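Probable LacI-family transcriptional regulator (Corynebacterium glutamicum ATCC 13032, PDB 3BIL) probably acts as a DNA-binding transcription factor of the LacI family, recognising cis-regulatory DNA. Local coordinates at residues T68-Y80 with L97-M111. Sequence-based numbering, arbitrary orientation.
Sequences TIGVIVPSLINHY and LATIITNSNEDATTM
Ile69 to Val73 pair residue for residue with Thr99 to Asn103 as neighbouring parallel strands, their axes 4.6 Å apart and turned by 21°. Six backbone hydrogen bonds zip them together, starting with Ile69 N to Ala98 O (2.8 Å) and ending with Ser104 N to Val73 O (2.9 Å), just past the second strand.

On the face bearing Ile69, Val71 and Val73, Val71 CG1 meets the methyl CG2 of Thr99 at 3.6 Å. Ile69 lies roughly perpendicular to Leu97, its CG2 against Leu97 CD1. On the other face, Ile72 and Thr102 run abreast in the same direction; Thr102 OG1 rests 3.4 Å from Ile72 CG2 but is hydrogen-bonded to Ser114. Chi1 of -57° sets CG1 of Ile72 beside the backbone N and CG2 anti to it, and that same methyl also reaches Met111 CG.

At the C-terminal end of strand 99-103, Asn103 OD1 accepts from Asn105 N (3.2 Å), closing an Asx turn, while ND2 lies against Leu76 CD1. Ser104 to Asp107 form a type I' turn. The side chain of Glu106, bent at chi2 (-82°), brings OE1 to 3.3 Å from Pro74 CB; the carboxylate forms a salt bridge with Arg153.

The pair belongs to a right-handed beta-alpha-beta crossover through helix 79-94, part of the periplasmic-binding-protein-like fold. That helix packs on Val71 and Val73, helix 108-120 covers Ile72 from the opposite face, and strand 126-128 continues the sheet beyond 69-73. Strand 99-103 is outermost within the chain, and there the second subunit joins: Ile100 meets Ile100 of that subunit, and Asn103 O accepts from its Gln89.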
loop_
_atom_site.group_PDB
_atom_site.type_symbol
_atom_site.label_atom_id
_atom_site.label_comp_id
_atom_site.label_asym_id
_atom_site.label_seq_id
_atom_site.Cartn_x
_atom_site.Cartn_y
_atom_site.Cartn_z
ATOM N N THR A 68 2.900 24.509 -5.680
ATOM C CA THR A 68 2.816 23.225 -6.445
ATOM C C THR A 68 4.175 22.570 -6.830
ATOM O O THR A 68 4.925 23.118 -7.646
ATOM C CB THR A 68 1.969 23.395 -7.729
ATOM O OG1 THR A 68 0.692 23.963 -7.404
ATOM C CG2 THR A 68 1.760 22.044 -8.406
ATOM N N ILE A 69 4.459 21.388 -6.264
ATOM C CA ILE A 69 5.655 20.574 -6.632
ATOM C C ILE A 69 5.300 19.233 -7.324
ATOM O O ILE A 69 4.146 18.811 -7.291
ATOM C CB ILE A 69 6.572 20.268 -5.407
ATOM C CG1 ILE A 69 5.958 19.181 -4.515
ATOM C CG2 ILE A 69 6.855 21.534 -4.625
ATOM C CD1 ILE A 69 6.953 18.437 -3.662
ATOM N N GLY A 70 6.287 18.580 -7.942
ATOM C CA GLY A 70 6.088 17.262 -8.567
ATOM C C GLY A 70 6.865 16.148 -7.865
ATOM O O GLY A 70 8.014 16.356 -7.458
ATOM N N VAL A 71 6.244 14.978 -7.685
ATOM C CA VAL A 71 6.994 13.811 -7.179
ATOM C C VAL A 71 6.816 12.580 -8.034
ATOM O O VAL A 71 5.717 12.282 -8.509
ATOM C CB VAL A 71 6.816 13.540 -5.653
ATOM C CG1 VAL A 71 5.596 14.175 -5.129
ATOM C CG2 VAL A 71 6.839 12.071 -5.332
ATOM N N ILE A 72 7.939 11.907 -8.249
ATOM C CA ILE A 72 8.011 10.714 -9.077
ATOM C C ILE A 72 8.550 9.547 -8.271
ATOM O O ILE A 72 9.579 9.664 -7.614
ATOM C CB ILE A 72 8.947 10.908 -10.262
ATOM C CG1 ILE A 72 8.505 12.114 -11.088
ATOM C CG2 ILE A 72 8.980 9.637 -11.115
ATOM C CD1 ILE A 72 9.586 12.649 -12.019
ATOM N N VAL A 73 7.861 8.414 -8.358
ATOM C CA VAL A 73 8.149 7.265 -7.516
ATOM C C VAL A 73 8.022 5.985 -8.348
ATOM O O VAL A 73 7.262 5.970 -9.332
ATOM C CB VAL A 73 7.224 7.322 -6.313
ATOM C CG1 VAL A 73 5.979 6.445 -6.498
ATOM C CG2 VAL A 73 7.996 7.006 -5.070
ATOM N N PRO A 74 8.819 4.937 -8.045
ATOM C CA PRO A 74 8.778 3.764 -8.927
ATOM C C PRO A 74 7.531 2.904 -8.805
ATOM O O PRO A 74 7.228 2.092 -9.686
ATOM C CB PRO A 74 9.978 2.954 -8.463
ATOM C CG PRO A 74 10.150 3.309 -7.079
ATOM C CD PRO A 74 9.832 4.768 -6.999
ATOM N N SER A 75 6.813 3.058 -7.712
ATOM C CA SER A 75 5.700 2.158 -7.439
ATOM C C SER A 75 4.834 2.798 -6.366
ATOM O O SER A 75 5.333 3.576 -5.543
ATOM C CB SER A 75 6.247 0.803 -6.953
ATOM O OG SER A 75 5.278 0.050 -6.250
ATOM N N LEU A 76 3.549 2.464 -6.401
ATOM C CA LEU A 76 2.577 2.949 -5.417
ATOM C C LEU A 76 1.961 1.800 -4.620
ATOM O O LEU A 76 1.526 1.998 -3.484
ATOM C CB LEU A 76 1.499 3.858 -6.067
ATOM C CG LEU A 76 1.981 5.235 -6.588
ATOM C CD1 LEU A 76 0.929 5.918 -7.477
ATOM C CD2 LEU A 76 2.377 6.165 -5.452
ATOM N N ILE A 77 1.938 0.601 -5.200
ATOM C CA ILE A 77 1.596 -0.590 -4.418
ATOM C C ILE A 77 2.703 -0.949 -3.421
ATOM O O ILE A 77 2.460 -1.673 -2.469
ATOM C CB ILE A 77 1.143 -1.836 -5.273
ATOM C CG1 ILE A 77 2.254 -2.363 -6.176
ATOM C CG2 ILE A 77 -0.114 -1.527 -6.109
ATOM C CD1 ILE A 77 1.998 -3.810 -6.683
ATOM N N ASN A 78 3.920 -0.455 -3.632
ATOM C CA ASN A 78 4.885 -0.456 -2.548
ATOM C C ASN A 78 4.410 0.490 -1.425
ATOM O O ASN A 78 4.218 1.710 -1.620
ATOM C CB ASN A 78 6.288 -0.092 -3.022
ATOM C CG ASN A 78 7.377 -0.554 -2.046
ATOM O OD1 ASN A 78 7.310 -0.299 -0.848
ATOM N ND2 ASN A 78 8.390 -1.227 -2.571
ATOM N N HIS A 79 4.190 -0.094 -0.255
ATOM C CA HIS A 79 3.636 0.646 0.833
ATOM C C HIS A 79 4.654 1.665 1.285
ATOM O O HIS A 79 4.286 2.729 1.779
ATOM C CB HIS A 79 3.248 -0.286 1.967
ATOM C CG HIS A 79 3.009 0.413 3.269
ATOM N ND1 HIS A 79 3.992 0.555 4.229
ATOM C CD2 HIS A 79 1.901 1.007 3.771
ATOM C CE1 HIS A 79 3.495 1.197 5.272
ATOM N NE2 HIS A 79 2.230 1.491 5.016
ATOM N N TYR A 80 5.933 1.366 1.094
ATOM C CA TYR A 80 6.974 2.305 1.481
ATOM C C TYR A 80 6.961 3.582 0.646
ATOM O O TYR A 80 7.042 4.684 1.174
ATOM C CB TYR A 80 8.324 1.641 1.368
ATOM C CG TYR A 80 9.490 2.581 1.536
ATOM C CD1 TYR A 80 10.006 2.878 2.801
ATOM C CD2 TYR A 80 10.092 3.155 0.419
ATOM C CE1 TYR A 80 11.079 3.706 2.947
ATOM C CE2 TYR A 80 11.160 4.000 0.557
ATOM C CZ TYR A 80 11.652 4.265 1.823
ATOM O OH TYR A 80 12.736 5.090 1.920
ATOM N N LEU A 97 2.508 24.334 -0.299
ATOM C CA LEU A 97 2.787 23.786 -1.641
ATOM C C LEU A 97 1.918 22.583 -1.989
ATOM O O LEU A 97 1.646 21.732 -1.155
ATOM C CB LEU A 97 4.273 23.409 -1.780
ATOM C CG LEU A 97 5.293 24.526 -2.022
ATOM C CD1 LEU A 97 6.699 24.032 -1.786
ATOM C CD2 LEU A 97 5.148 25.093 -3.426
ATOM N N ALA A 98 1.499 22.511 -3.239
ATOM C CA ALA A 98 0.672 21.398 -3.679
ATOM C C ALA A 98 1.574 20.274 -4.182
ATOM O O ALA A 98 2.791 20.429 -4.217
ATOM C CB ALA A 98 -0.319 21.860 -4.754
ATOM N N THR A 99 0.963 19.154 -4.573
ATOM C CA THR A 99 1.684 17.924 -4.929
ATOM C C THR A 99 0.990 17.108 -6.029
ATOM O O THR A 99 -0.142 16.649 -5.866
ATOM C CB THR A 99 1.891 17.017 -3.668
ATOM O OG1 THR A 99 2.712 17.696 -2.714
ATOM C CG2 THR A 99 2.536 15.676 -4.021
ATOM N N ILE A 100 1.708 16.924 -7.130
ATOM C CA ILE A 100 1.343 16.050 -8.236
ATOM C C ILE A 100 2.268 14.821 -8.206
ATOM O O ILE A 100 3.497 14.961 -8.197
ATOM C CB ILE A 100 1.564 16.787 -9.577
ATOM C CG1 ILE A 100 1.014 18.214 -9.519
ATOM C CG2 ILE A 100 0.968 16.025 -10.736
ATOM C CD1 ILE A 100 -0.501 18.330 -9.280
ATOM N N ILE A 101 1.691 13.626 -8.191
ATOM C CA ILE A 101 2.486 12.413 -8.051
ATOM C C ILE A 101 2.593 11.698 -9.367
ATOM O O ILE A 101 1.632 11.659 -10.125
ATOM C CB ILE A 101 1.865 11.424 -6.999
ATOM C CG1 ILE A 101 1.654 12.110 -5.643
ATOM C CG2 ILE A 101 2.733 10.163 -6.823
ATOM C CD1 ILE A 101 0.221 12.293 -5.299
ATOM N N THR A 102 3.749 11.105 -9.642
ATOM C CA THR A 102 3.815 10.131 -10.742
ATOM C C THR A 102 4.501 8.803 -10.397
ATOM O O THR A 102 5.304 8.708 -9.476
ATOM C CB THR A 102 4.440 10.681 -12.076
ATOM O OG1 THR A 102 5.826 10.305 -12.159
ATOM C CG2 THR A 102 4.273 12.203 -12.239
ATOM N N ASN A 103 4.205 7.800 -11.211
ATOM C CA ASN A 103 4.559 6.446 -10.946
ATOM C C ASN A 103 5.247 5.902 -12.176
ATOM O O ASN A 103 4.630 5.795 -13.221
ATOM C CB ASN A 103 3.281 5.681 -10.675
ATOM C CG ASN A 103 3.522 4.216 -10.395
ATOM O OD1 ASN A 103 4.651 3.732 -10.415
ATOM N ND2 ASN A 103 2.450 3.496 -10.117
ATOM N N SER A 104 6.526 5.550 -12.054
ATOM C CA SER A 104 7.331 5.140 -13.211
ATOM C C SER A 104 7.313 3.653 -13.540
ATOM O O SER A 104 7.859 3.251 -14.573
ATOM C CB SER A 104 8.776 5.600 -13.046
ATOM O OG SER A 104 9.508 4.795 -12.132
ATOM N N ASN A 105 6.679 2.841 -12.685
ATOM C CA ASN A 105 6.741 1.361 -12.784
ATOM C C ASN A 105 8.114 0.753 -12.987
ATOM O O ASN A 105 8.221 -0.314 -13.589
ATOM C CB ASN A 105 5.819 0.819 -13.862
ATOM C CG ASN A 105 4.413 1.180 -13.612
ATOM O OD1 ASN A 105 3.864 2.047 -14.294
ATOM N ND2 ASN A 105 3.816 0.578 -12.583
ATOM N N GLU A 106 9.157 1.414 -12.477
ATOM C CA GLU A 106 10.536 0.941 -12.657
ATOM C C GLU A 106 10.918 0.941 -14.156
ATOM O O GLU A 106 11.700 0.103 -14.618
ATOM C CB GLU A 106 10.710 -0.453 -12.021
ATOM C CG GLU A 106 10.182 -0.565 -10.572
ATOM C CD GLU A 106 11.169 -0.055 -9.508
ATOM O OE1 GLU A 106 12.077 0.754 -9.837
ATOM O OE2 GLU A 106 11.033 -0.475 -8.328
ATOM N N ASP A 107 10.347 1.901 -14.888
ATOM C CA ASP A 107 10.453 1.987 -16.338
ATOM C C ASP A 107 11.051 3.334 -16.662
ATOM O O ASP A 107 10.428 4.375 -16.411
ATOM C CB ASP A 107 9.068 1.881 -16.996
ATOM C CG ASP A 107 9.139 1.661 -18.516
ATOM O OD1 ASP A 107 8.845 2.595 -19.299
ATOM O OD2 ASP A 107 9.486 0.535 -18.925
ATOM N N ALA A 108 12.261 3.303 -17.218
ATOM C CA ALA A 108 12.986 4.513 -17.598
ATOM C C ALA A 108 12.200 5.388 -18.580
ATOM O O ALA A 108 12.077 6.595 -18.371
ATOM C CB ALA A 108 14.342 4.148 -18.170
ATOM N N THR A 109 11.670 4.776 -19.641
ATOM C CA THR A 109 10.865 5.496 -20.634
ATOM C C THR A 109 9.701 6.243 -19.971
ATOM O O THR A 109 9.427 7.400 -20.317
ATOM C CB THR A 109 10.297 4.547 -21.722
ATOM O OG1 THR A 109 11.354 3.753 -22.272
ATOM C CG2 THR A 109 9.612 5.336 -22.844
ATOM N N THR A 110 9.023 5.595 -19.017
ATOM C CA THR A 110 7.893 6.244 -18.352
ATOM C C THR A 110 8.346 7.511 -17.605
ATOM O O THR A 110 7.730 8.556 -17.753
ATOM C CB THR A 110 7.093 5.278 -17.431
ATOM O OG1 THR A 110 6.938 4.010 -18.064
ATOM C CG2 THR A 110 5.723 5.817 -17.178
ATOM N N MET A 111 9.438 7.408 -16.842
ATOM C CA MET A 111 9.987 8.516 -16.038
ATOM C C MET A 111 10.510 9.628 -16.931
ATOM O O MET A 111 10.368 10.832 -16.623
ATOM C CB MET A 111 11.122 8.032 -15.126
ATOM C CG MET A 111 11.672 9.107 -14.159
ATOM S SD MET A 111 13.108 8.537 -13.224
ATOM C CE MET A 111 12.391 7.199 -12.241
#